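Local coordinates for protein Nsp15 (Middle East respiratory syndrome-related coronavirus, PDB 5YVD) that probably cleaves viral RNA on the 3' side of uridines, as a uridylate-specific endoribonuclease of the EndoU family present as a six-chain assembly, at residues Ile277-Thr280 and Asn281-Ala284; Asp216-Ile219 and Lys220-Leu224; Val300-Leu303 and Lys304-Leu308. All blocks are in the same frame, centred on the assembly; numbering follows the deposited sequence.

Contact 1 (Ile277-Thr280 and Asn281-Ala284)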
loop_
_atom_site.group_PDB
_atom_site.type_symbol
_atom_site.label_atom_id
_atom_site.label_comp_id
_atom_site.label_asym_id
_atom_site.label_seq_id
_atom_site.Cartn_x
_atom_site.Cartn_y
_atom_site.Cartn_z
ATOM N N ILE A 277 19.281 -23.561 12.457
ATOM C CA ILE A 277 19.134 -24.929 11.992
ATOM C C ILE A 277 18.495 -25.842 13.012
ATOM O O ILE A 277 18.763 -25.771 14.216
ATOM C CB ILE A 277 20.473 -25.567 11.571
ATOM C CG1 ILE A 277 21.373 -24.533 10.912
ATOM C CG2 ILE A 277 20.228 -26.748 10.622
ATOM C CD1 ILE A 277 22.567 -25.147 10.211
ATOM N N THR A 278 17.671 -26.734 12.487
ATOM C CA THR A 278 16.971 -27.712 13.289
ATOM C C THR A 278 17.084 -29.066 12.605
ATOM O O THR A 278 17.022 -29.150 11.386
ATOM C CB THR A 278 15.491 -27.302 13.436
ATOM O OG1 THR A 278 15.413 -25.900 13.717
ATOM C CG2 THR A 278 14.801 -28.084 14.545
ATOM N N GLU A 279 17.292 -30.119 13.389
ATOM C CA GLU A 279 17.325 -31.494 12.869
ATOM C C GLU A 279 16.019 -32.146 13.287
ATOM O O GLU A 279 15.625 -32.065 14.455
ATOM C CB GLU A 279 18.516 -32.253 13.434
ATOM C CG GLU A 279 18.942 -33.470 12.628
ATOM C CD GLU A 279 18.225 -34.769 12.989
ATOM O OE1 GLU A 279 17.339 -34.799 13.882
ATOM O OE2 GLU A 279 18.555 -35.792 12.355
ATOM N N THR A 280 15.350 -32.797 12.340
ATOM C CA THR A 280 13.950 -33.212 12.544
ATOM C C THR A 280 13.747 -34.631 13.131
ATOM O O THR A 280 12.602 -35.066 13.340
ATOM C CB THR A 280 13.130 -33.008 11.249
ATOM O OG1 THR A 280 13.723 -33.732 10.152
ATOM C CG2 THR A 280 13.071 -31.520 10.902
ATOM N N ASN A 281 14.837 -35.343 13.431
ATOM C CA ASN A 281 14.721 -36.539 14.250
ATOM C C ASN A 281 14.973 -36.238 15.711
ATOM O O ASN A 281 14.261 -36.703 16.587
ATOM C CB ASN A 281 15.713 -37.604 13.820
ATOM C CG ASN A 281 15.482 -38.082 12.416
ATOM O OD1 ASN A 281 14.349 -38.234 11.962
ATOM N ND2 ASN A 281 16.566 -38.316 11.709
ATOM N N THR A 282 16.006 -35.463 15.977
ATOM C CA THR A 282 16.496 -35.290 17.331
ATOM C C THR A 282 16.031 -33.978 17.946
ATOM O O THR A 282 16.243 -33.711 19.129
ATOM C CB THR A 282 18.015 -35.248 17.291
ATOM O OG1 THR A 282 18.416 -34.016 16.702
ATOM C CG2 THR A 282 18.555 -36.409 16.456
ATOM N N ALA A 283 15.436 -33.134 17.124
ATOM C CA ALA A 283 15.029 -31.820 17.560
ATOM C C ALA A 283 16.213 -30.953 18.003
ATOM O O ALA A 283 16.025 -29.924 18.631
ATOM C CB ALA A 283 13.986 -31.936 18.663
ATOM N N ALA A 284 17.428 -31.354 17.652
ATOM C CA ALA A 284 18.590 -30.546 17.955
ATOM C C ALA A 284 18.479 -29.254 17.120
ATOM O O ALA A 284 18.060 -29.280 15.939
ATOM C CB ALA A 284 19.870 -31.306 17.636
#

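Contact 2 (Asp216-Ile219 and Lys220-Leu224)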
loop_
_atom_site.group_PDB
_atom_site.type_symbol
_atom_site.label_atom_id
_atom_site.label_comp_id
_atom_site.label_asym_id
_atom_site.label_seq_id
_atom_site.Cartn_x
_atom_site.Cartn_y
_atom_site.Cartn_z
ATOM N N ASP A 216 33.979 -42.567 10.055
ATOM C CA ASP A 216 35.157 -43.193 10.666
ATOM C C ASP A 216 36.254 -43.557 9.625
ATOM O O ASP A 216 37.450 -43.412 9.900
ATOM C CB ASP A 216 34.746 -44.413 11.495
ATOM C CG ASP A 216 35.850 -44.882 12.406
ATOM O OD1 ASP A 216 36.209 -44.136 13.349
ATOM O OD2 ASP A 216 36.367 -45.997 12.178
ATOM N N VAL A 217 35.820 -43.979 8.433
ATOM C CA VAL A 217 36.729 -44.346 7.338
ATOM C C VAL A 217 37.467 -43.117 6.757
ATOM O O VAL A 217 38.608 -43.210 6.292
ATOM C CB VAL A 217 35.940 -45.072 6.217
ATOM C CG1 VAL A 217 36.796 -45.323 4.990
ATOM C CG2 VAL A 217 35.372 -46.384 6.735
ATOM N N PHE A 218 36.800 -41.974 6.775
ATOM C CA PHE A 218 37.338 -40.753 6.203
ATOM C C PHE A 218 38.333 -40.114 7.187
ATOM O O PHE A 218 39.472 -39.777 6.815
ATOM C CB PHE A 218 36.178 -39.800 5.851
ATOM C CG PHE A 218 36.617 -38.485 5.243
ATOM C CD1 PHE A 218 36.656 -38.321 3.869
ATOM C CD2 PHE A 218 36.962 -37.416 6.053
ATOM C CE1 PHE A 218 37.057 -37.131 3.307
ATOM C CE2 PHE A 218 37.370 -36.222 5.512
ATOM C CZ PHE A 218 37.422 -36.075 4.130
ATOM N N ILE A 219 37.904 -39.945 8.437
ATOM C CA ILE A 219 38.762 -39.405 9.472
ATOM C C ILE A 219 40.118 -40.109 9.446
ATOM O O ILE A 219 41.177 -39.454 9.483
ATOM C CB ILE A 219 38.106 -39.495 10.883
ATOM C CG1 ILE A 219 36.985 -38.453 11.014
ATOM C CG2 ILE A 219 39.129 -39.226 11.984
ATOM C CD1 ILE A 219 36.172 -38.560 12.280
ATOM N N LYS A 220 40.080 -41.437 9.350
ATOM C CA LYS A 220 41.302 -42.239 9.376
ATOM C C LYS A 220 42.089 -42.193 8.067
ATOM O O LYS A 220 43.318 -42.182 8.093
ATOM C CB LYS A 220 40.990 -43.678 9.783
ATOM C CG LYS A 220 40.536 -43.786 11.233
ATOM C CD LYS A 220 39.896 -45.136 11.531
ATOM C CE LYS A 220 39.513 -45.237 13.004
ATOM N NZ LYS A 220 38.838 -46.526 13.345
ATOM N N LYS A 221 41.404 -42.161 6.928
ATOM C CA LYS A 221 42.098 -41.999 5.655
ATOM C C LYS A 221 42.958 -40.736 5.558
ATOM O O LYS A 221 44.031 -40.755 4.931
ATOM C CB LYS A 221 41.106 -41.977 4.517
ATOM C CG LYS A 221 41.706 -41.586 3.178
ATOM C CD LYS A 221 40.910 -42.165 2.022
ATOM C CE LYS A 221 41.430 -41.619 0.698
ATOM N NZ LYS A 221 40.715 -42.210 -0.461
ATOM N N TYR A 222 42.488 -39.640 6.157
ATOM C CA TYR A 222 43.151 -38.328 6.006
ATOM C C TYR A 222 43.858 -37.874 7.292
ATOM O O TYR A 222 44.347 -36.745 7.365
ATOM C CB TYR A 222 42.151 -37.271 5.498
ATOM C CG TYR A 222 41.721 -37.516 4.060
ATOM C CD1 TYR A 222 40.476 -38.063 3.766
ATOM C CD2 TYR A 222 42.575 -37.223 2.995
ATOM C CE1 TYR A 222 40.096 -38.315 2.457
ATOM C CE2 TYR A 222 42.201 -37.467 1.680
ATOM C CZ TYR A 222 40.963 -38.012 1.415
ATOM O OH TYR A 222 40.579 -38.288 0.125
ATOM N N GLY A 223 43.932 -38.762 8.289
ATOM C CA GLY A 223 44.660 -38.479 9.534
ATOM C C GLY A 223 44.022 -37.413 10.412
ATOM O O GLY A 223 44.725 -36.663 11.086
ATOM N N LEU A 224 42.691 -37.367 10.457
ATOM C CA LEU A 224 42.013 -36.297 11.204
ATOM C C LEU A 224 41.610 -36.656 12.640
ATOM O O LEU A 224 40.860 -35.942 13.276
ATOM C CB LEU A 224 40.802 -35.784 10.415
ATOM C CG LEU A 224 41.150 -35.194 9.041
ATOM C CD1 LEU A 224 39.863 -35.023 8.244
ATOM C CD2 LEU A 224 41.908 -33.873 9.137
#

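Contact 3 (Val300-Leu303 and Lys304-Leu308)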
loop_
_atom_site.group_PDB
_atom_site.type_symbol
_atom_site.label_atom_id
_atom_site.label_comp_id
_atom_site.label_asym_id
_atom_site.label_seq_id
_atom_site.Cartn_x
_atom_site.Cartn_y
_atom_site.Cartn_z
ATOM N N VAL A 300 41.152 -28.179 5.918
ATOM C CA VAL A 300 42.029 -29.137 6.579
ATOM C C VAL A 300 43.451 -28.550 6.751
ATOM O O VAL A 300 44.080 -28.662 7.798
ATOM C CB VAL A 300 42.065 -30.477 5.812
ATOM C CG1 VAL A 300 43.148 -31.387 6.369
ATOM C CG2 VAL A 300 40.717 -31.165 5.888
ATOM N N MET A 301 43.938 -27.905 5.716
ATOM C CA MET A 301 45.254 -27.301 5.759
ATOM C C MET A 301 45.359 -26.346 6.950
ATOM O O MET A 301 46.327 -26.383 7.697
ATOM C CB MET A 301 45.497 -26.585 4.437
ATOM C CG MET A 301 46.910 -26.174 4.135
ATOM S SD MET A 301 46.988 -25.778 2.365
ATOM C CE MET A 301 46.105 -24.210 2.258
ATOM N N ILE A 302 44.343 -25.519 7.141
ATOM C CA ILE A 302 44.366 -24.526 8.198
ATOM C C ILE A 302 44.467 -25.164 9.574
ATOM O O ILE A 302 45.219 -24.699 10.438
ATOM C CB ILE A 302 43.086 -23.679 8.163
ATOM C CG1 ILE A 302 43.163 -22.721 6.990
ATOM C CG2 ILE A 302 42.862 -22.926 9.489
ATOM C CD1 ILE A 302 41.854 -22.037 6.696
ATOM N N LEU A 303 43.675 -26.206 9.793
ATOM C CA LEU A 303 43.684 -26.879 11.078
ATOM C C LEU A 303 45.021 -27.519 11.402
ATOM O O LEU A 303 45.449 -27.510 12.555
ATOM C CB LEU A 303 42.627 -27.964 11.089
ATOM C CG LEU A 303 41.210 -27.471 11.209
ATOM C CD1 LEU A 303 40.328 -28.691 11.304
ATOM C CD2 LEU A 303 41.038 -26.553 12.408
ATOM N N LYS A 304 45.655 -28.102 10.388
ATOM C CA LYS A 304 46.909 -28.795 10.573
ATOM C C LYS A 304 48.060 -27.823 10.724
ATOM O O LYS A 304 49.177 -28.239 10.985
ATOM C CB LYS A 304 47.150 -29.751 9.406
ATOM C CG LYS A 304 46.231 -30.964 9.438
ATOM C CD LYS A 304 46.677 -32.013 8.429
ATOM C CE LYS A 304 45.997 -33.358 8.659
ATOM N NZ LYS A 304 46.253 -34.281 7.518
ATOM N N SER A 305 47.785 -26.532 10.564
ATOM C CA SER A 305 48.780 -25.471 10.780
ATOM C C SER A 305 48.821 -24.983 12.212
ATOM O O SER A 305 49.619 -24.125 12.543
ATOM C CB SER A 305 48.468 -24.253 9.899
ATOM O OG SER A 305 48.366 -24.639 8.544
ATOM N N GLN A 306 47.964 -25.520 13.066
ATOM C CA GLN A 306 47.690 -24.871 14.339
ATOM C C GLN A 306 48.213 -25.659 15.531
ATOM O O GLN A 306 48.294 -26.887 15.499
ATOM C CB GLN A 306 46.185 -24.641 14.494
ATOM C CG GLN A 306 45.826 -23.192 14.802
ATOM C CD GLN A 306 46.051 -22.280 13.616
ATOM O OE1 GLN A 306 45.780 -22.660 12.475
ATOM N NE2 GLN A 306 46.548 -21.068 13.878
ATOM N N ASP A 307 48.537 -24.925 16.589
ATOM C CA ASP A 307 49.025 -25.510 17.832
ATOM C C ASP A 307 47.884 -26.074 18.715
ATOM O O ASP A 307 47.051 -25.338 19.280
ATOM C CB ASP A 307 49.877 -24.496 18.611
ATOM C CG ASP A 307 50.748 -25.161 19.648
ATOM O OD1 ASP A 307 51.905 -25.488 19.311
ATOM O OD2 ASP A 307 50.260 -25.401 20.776
ATOM N N LEU A 308 47.881 -27.399 18.833
ATOM C CA LEU A 308 46.862 -28.109 19.588
ATOM C C LEU A 308 47.156 -28.002 21.087
ATOM O O LEU A 308 46.375 -28.479 21.918
ATOM C CB LEU A 308 46.794 -29.574 19.128
ATOM C CG LEU A 308 46.561 -29.802 17.618
ATOM C CD1 LEU A 308 46.553 -31.289 17.282
ATOM C CD2 LEU A 308 45.270 -29.133 17.157
HETATM O O HOH W 1 48.085 -28.913 14.118
#

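Contact 1 (Ile277-Thr280 and Asn281-Ala284)
With CG of Glu279 anti to the backbone N (chi1 -159°) and the chain bent at the next torsion (chi2 -88°), the carboxylate reaches forward into the turn that follows, while Thr282 sets OG1 between its own N and carbonyl carbon. The motif is a β-hairpin turn joining antiparallel strands 273-279 and 285-291. At its mouth Glu279 N gives a straight bond to Ala284 O (2.8 Å), and a weak one returns from Ala283 N to Glu279 O. Inside the turn OE1 of Glu279 takes two backbone protons: Thr282 N arrives nearly along the C-O axis, whereas Asn281 N comes from above the carboxylate plane, 49° out of it. One side-chain oxygen thus gathers N-H groups that the reversing chain turns inward, and the double grip limits rotation of the carboxylate. The other oxygen, OE2, pairs with Arg254 in a salt bridge, although its modelled position is less certain. From the strand leading into the turn, Thr278 OG1 bonds to Asn157 of a second subunit, so the turn also meets the oligomer. Thr282 adds an ST turn of its own: its OG1 accepts from Ala284 N at 3.0 Å.

Contact 2 (Asp216-Ile219 and Lys220-Leu224)
Asp216 and Lys220, one helical turn apart, make the charged part of this contact. CG of Asp216 stands anti to its backbone N (chi1 -166°), and the Lys220 chain, extended beyond CG, passes Asp216 O before its NZ reaches OD2 at 2.8 Å. The ammonium meets that oxygen on the syn side, close to the carboxylate plane, in an i to i+4 salt bridge on the exposed flank of helix 215-221. On another flank, Lys221 NZ and Tyr222 OH both turn to Asp209, the lysine in a salt bridge and the phenol in a hydrogen bond.

The aromatic and apolar contacts gather on the buried side. Tyr222 lays CD1 over one face of the Phe218 ring, toward its rim; the centroids of the Phe218 and Tyr222 rings are 4.8 Å apart and their planes 48° apart, an oblique pair. CD1 of Leu224 also approaches Phe218, 3.9 Å from CE2. Phe210 meets Phe218 edge-to-face, and Phe229 of helix 229-234 packs on both Ile219 and Leu224.

Among the backbone bonds, Lys221 N to Val217 O and Tyr222 N to Phe218 O continue the α-helical pattern. The chain then turns off through Gly223, whose phi is positive (69°). Leu224 N reaches back five residues to Ile219 O at 2.8 Å, and Gly223 N makes a weak bond to Lys220 O at 3.5 Å. Outside this pair of bonds, CB of Leu224 rests 4.1 Å from CG2 of Ile219, an apolar contact between the residue after the glycine and the last turn of the helix. Together these features define a Schellman motif, the classic C-terminal cap of an α-helix.

Contact 3 (Val300-Leu303 and Lys304-Leu308)
The flat peptide carbonyls of Met301, Ile302 and Leu303 are each approached from above their planes by a donor of Ser305 or Gln306. Ser305 OG bonds to Met301 O at 2.8 Å, 36° out of the carbonyl plane. Ser305 N stands much higher over Ile302 O (3.2 Å, 68° out), and Gln306 N does likewise over Leu303 O (3.2 Å, 59° out). By contrast, Lys304 N meets Val300 O almost head-on, in a regular α-helical bond. With its OG beside the backbone N, Ser305 folds its hydroxyl back onto the preceding turn. A water, held by Gln306 O, also gives a weak bond to Leu303 O.

The extended Lys304 chain lies side by side with Val300, its CD 4.1 Å from CG1, and carries NZ on to Tyr222 O. Leu303 and Val300 both pack on Phe229 of helix 229-234, while Ile302 meets Val317 of strand 312-319. The switch from an i to i+4 bond at Val300 to i to i+3 bonds at Ile302 and Leu303, with a serine hydroxyl returning to a carbonyl four residues back, is characteristic of an α-helix C terminus tightening into 3-10-like turns before the chain departs.

How the contacts relate
From the N terminus the order is contact 2, contact 1, contact 3. Each closes a short local turn; they run in series, neither nesting nor crossing, all within the endoribonuclease range. Contact 2 ends helix 215-221 ahead of helix 229-234, contact 1 reverses strand 273-279 into 285-291, and contact 3 releases helix 296-304 toward strand 312-319. Contacts 2 and 3 meet, their centres about 15 Å apart: besides the lysine-to-carbonyl bond, CD2 of Leu224 packs 3.9 Å from CG1 of Val300, joining two helix ends. Contact 1 stands apart, its nearest atoms about 17 Å from contact 2 and 18 Å from contact 3, and faces another subunit.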